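PDB 3B8X: pyridoxamine 5-phosphate-dependent dehydrase from Escherichia coli, which removes the C3'-hydroxyl group from GDP-4-keto-6-deoxy-D-mannose by a combined transamination-deoxygenation reaction on the pathway to the O-antigen sugar L-colitose. Local coordinates for residues F106-I111 and N356-A361. The protein carries 1 engineered substitution. Sequence-based numbering, arbitrary orientation.
Sequences FVDIDI and NNVDNA
Just past the end of strand 103-107, the buried carboxylate of Asp108 is lowered onto the first turn of helix 359-367 and grips it with both oxygens. OD2 accepts from Asn360 N at 2.8 Å, and OD1 accepts from Ala361 N, also at 2.8 Å; each uses its syn lone pair, so the flat group spans two successive amides like a fork. Aspartate suits this place because its short side chain presents two acceptors to N-H groups that a first helical turn cannot pair internally, and the helix dipole probably helps stabilise the negative charge. Packing is tightest here: Asp108 CG lies 3.3 Å from Val358 CA, while Asn360 CB sits against both carboxylate oxygens. Asn360, its CG anti to the carbonyl carbon (chi1 -76°), crosses Asp108 at roughly a right angle; its amide suits the place because ND2 can donate, nearly straight (164°), to Ile109 O while the backbone N serves Asp108. Ile109 CG1 lies 4.3 Å from Ala361 CB, a loose apolar contact, and both Ile109 and Ile111 touch Leu364 of the same helix. The other flank is looser and wetter: a water bridges Asp108 N and Asn357 O, and Asp359 is exposed. Val358, at the N-cap position, has no side-chain acceptor; instead Asn357 OD1 takes Asp359 N at 3.0 Å from above its carbonyl plane. This Asx turn and the remote carboxylate together receive the first-turn N-H groups, joining helix 359-367 to the C-terminal end of strand 103-107, next to outermost strand 351-354 in the central mixed sheet of this PLP-dependent aminotransferase-type fold.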
ATOM      1  N   PHE B 106     -12.773 -19.473  11.028  1.00 11.24           N
ATOM      2  CA  PHE B 106     -12.088 -20.349  10.101  1.00 17.45           C
ATOM      3  C   PHE B 106     -12.835 -21.629   9.821  1.00 21.25           C
ATOM      4  O   PHE B 106     -13.363 -22.259  10.724  1.00 19.50           O
ATOM      5  CB  PHE B 106     -10.682 -20.670  10.579  1.00 12.30           C
ATOM      6  CG  PHE B 106      -9.753 -19.494  10.554  1.00 27.28           C
ATOM      7  CD1 PHE B 106      -9.609 -18.679  11.669  1.00  4.64           C
ATOM      8  CD2 PHE B 106      -9.002 -19.208   9.422  1.00 14.45           C
ATOM      9  CE1 PHE B 106      -8.769 -17.556  11.635  1.00 21.09           C
ATOM     10  CE2 PHE B 106      -8.080 -18.141   9.418  1.00 14.63           C
ATOM     11  CZ  PHE B 106      -7.987 -17.309  10.529  1.00 30.06           C
ATOM     12  N   VAL B 107     -12.811 -22.022   8.557  1.00 13.41           N
ATOM     13  CA  VAL B 107     -13.436 -23.266   8.109  1.00 34.33           C
ATOM     14  C   VAL B 107     -12.452 -24.086   7.266  1.00 20.76           C
ATOM     15  O   VAL B 107     -11.711 -23.509   6.479  1.00 25.56           O
ATOM     16  CB  VAL B 107     -14.647 -22.944   7.254  1.00 23.46           C
ATOM     17  CG1 VAL B 107     -15.292 -24.212   6.709  1.00 11.79           C
ATOM     18  CG2 VAL B 107     -15.657 -22.148   8.080  1.00 25.95           C
ATOM     19  N   ASP B 108     -12.440 -25.407   7.452  1.00 16.64           N
ATOM     20  CA  ASP B 108     -11.574 -26.329   6.704  1.00 15.06           C
ATOM     21  C   ASP B 108     -11.864 -26.292   5.215  1.00 14.44           C
ATOM     22  O   ASP B 108     -12.940 -25.923   4.724  1.00 13.92           O
ATOM     23  CB  ASP B 108     -11.841 -27.788   7.130  1.00 11.23           C
ATOM     24  CG  ASP B 108     -10.582 -28.675   7.130  1.00 16.00           C
ATOM     25  OD1 ASP B 108      -9.469 -28.219   6.786  1.00 10.17           O
ATOM     26  OD2 ASP B 108     -10.692 -29.867   7.497  1.00 16.87           O
ATOM     27  N   ILE B 109     -10.872 -26.772   4.486  1.00 18.37           N
ATOM     28  CA  ILE B 109     -10.953 -26.825   3.051  1.00 20.03           C
ATOM     29  C   ILE B 109     -11.277 -28.251   2.676  1.00 15.23           C
ATOM     30  O   ILE B 109     -11.227 -29.183   3.511  1.00 13.86           O
ATOM     31  CB  ILE B 109      -9.579 -26.514   2.441  1.00 15.60           C
ATOM     32  CG1 ILE B 109      -8.517 -27.403   3.087  1.00 21.36           C
ATOM     33  CG2 ILE B 109      -9.232 -25.050   2.657  1.00 14.35           C
ATOM     34  CD1 ILE B 109      -7.500 -28.048   2.086  1.00 10.87           C
ATOM     35  N   ASP B 110     -11.656 -28.384   1.415  1.00 12.47           N
ATOM     36  CA  ASP B 110     -11.933 -29.664   0.810  1.00 18.82           C
ATOM     37  C   ASP B 110     -10.556 -30.067   0.269  1.00 14.54           C
ATOM     38  O   ASP B 110      -9.942 -29.278  -0.421  1.00 18.16           O
ATOM     39  CB  ASP B 110     -12.939 -29.464  -0.310  1.00 11.01           C
ATOM     40  CG  ASP B 110     -13.212 -30.740  -1.050  1.00 19.28           C
ATOM     41  OD1 ASP B 110     -12.241 -31.311  -1.538  1.00  9.59           O
ATOM     42  OD2 ASP B 110     -14.367 -31.188  -1.160  1.00 25.99           O
ATOM     43  N   ILE B 111     -10.046 -31.237   0.669  1.00 16.37           N
ATOM     44  CA  ILE B 111      -8.699 -31.682   0.287  1.00 13.67           C
ATOM     45  C   ILE B 111      -8.602 -31.966  -1.208  1.00 17.47           C
ATOM     46  O   ILE B 111      -7.499 -32.045  -1.762  1.00 21.78           O
ATOM     47  CB  ILE B 111      -8.272 -32.954   1.092  1.00 13.03           C
ATOM     48  CG1 ILE B 111      -6.765 -33.091   1.163  1.00 10.46           C
ATOM     49  CG2 ILE B 111      -8.992 -34.161   0.535  1.00 23.73           C
ATOM     50  CD1 ILE B 111      -6.123 -32.034   2.030  1.00 13.63           C
ATOM     51  N   ASN B 356     -15.462 -26.317  13.950  1.00 23.44           N
ATOM     52  CA  ASN B 356     -15.268 -27.751  13.991  1.00 26.16           C
ATOM     53  C   ASN B 356     -13.802 -28.035  14.096  1.00 20.86           C
ATOM     54  O   ASN B 356     -13.207 -27.928  15.165  1.00 21.33           O
ATOM     55  CB  ASN B 356     -15.841 -28.335  12.698  1.00 41.83           C
ATOM     56  CG  ASN B 356     -15.725 -29.825  12.637  1.00 63.51           C
ATOM     57  OD1 ASN B 356     -15.631 -30.501  13.658  1.00 26.93           O
ATOM     58  ND2 ASN B 356     -15.749 -30.352  11.428  1.00 35.28           N
ATOM     59  N   ASN B 357     -13.205 -28.374  12.970  1.00 27.60           N
ATOM     60  CA  ASN B 357     -11.776 -28.575  12.975  1.00 17.21           C
ATOM     61  C   ASN B 357     -11.233 -28.258  11.567  1.00 18.06           C
ATOM     62  O   ASN B 357     -11.987 -28.127  10.615  1.00 17.80           O
ATOM     63  CB  ASN B 357     -11.462 -30.027  13.350  1.00 22.03           C
ATOM     64  CG  ASN B 357     -11.947 -31.009  12.300  1.00 25.18           C
ATOM     65  OD1 ASN B 357     -11.503 -30.971  11.156  1.00 17.98           O
ATOM     66  ND2 ASN B 357     -12.900 -31.856  12.670  1.00 28.33           N
ATOM     67  N   VAL B 358      -9.919 -28.223  11.438  1.00 20.26           N
ATOM     68  CA  VAL B 358      -9.334 -28.027  10.132  1.00  8.70           C
ATOM     69  C   VAL B 358      -8.351 -29.155   9.895  1.00 19.27           C
ATOM     70  O   VAL B 358      -7.183 -28.944   9.587  1.00 17.08           O
ATOM     71  CB  VAL B 358      -8.641 -26.661  10.053  1.00 12.73           C
ATOM     72  CG1 VAL B 358      -9.730 -25.570  10.046  1.00  8.64           C
ATOM     73  CG2 VAL B 358      -7.665 -26.508  11.244  1.00 20.70           C
ATOM     74  N   ASP B 359      -8.815 -30.380  10.085  1.00 14.72           N
ATOM     75  CA  ASP B 359      -7.930 -31.531   9.859  1.00 24.62           C
ATOM     76  C   ASP B 359      -7.390 -31.615   8.429  1.00 10.55           C
ATOM     77  O   ASP B 359      -6.254 -32.004   8.191  1.00 22.40           O
ATOM     78  CB  ASP B 359      -8.703 -32.814  10.144  1.00 18.35           C
ATOM     79  CG  ASP B 359      -9.020 -33.005  11.631  1.00 63.65           C
ATOM     80  OD1 ASP B 359      -8.622 -32.190  12.495  1.00 22.86           O
ATOM     81  OD2 ASP B 359      -9.678 -34.013  11.945  1.00 31.99           O
ATOM     82  N   ASN B 360      -8.236 -31.296   7.466  1.00 18.22           N
ATOM     83  CA  ASN B 360      -7.808 -31.368   6.087  1.00 13.98           C
ATOM     84  C   ASN B 360      -6.722 -30.355   5.837  1.00 34.57           C
ATOM     85  O   ASN B 360      -5.764 -30.658   5.154  1.00 12.91           O
ATOM     86  CB  ASN B 360      -8.952 -31.032   5.159  1.00 16.60           C
ATOM     87  CG  ASN B 360      -9.927 -32.149   5.022  1.00 21.15           C
ATOM     88  OD1 ASN B 360      -9.636 -33.290   5.345  1.00 21.15           O
ATOM     89  ND2 ASN B 360     -11.096 -31.839   4.523  1.00 11.88           N
ATOM     90  N   ALA B 361      -6.914 -29.141   6.342  1.00 21.86           N
ATOM     91  CA  ALA B 361      -5.947 -28.055   6.181  1.00 15.12           C
ATOM     92  C   ALA B 361      -4.645 -28.517   6.838  1.00 19.55           C
ATOM     93  O   ALA B 361      -3.554 -28.291   6.305  1.00 20.32           O
ATOM     94  CB  ALA B 361      -6.481 -26.752   6.839  1.00  8.77           C
TER
HETATM   95  O   HOH W   1     -14.427 -26.290   9.590  1.00 19.36           O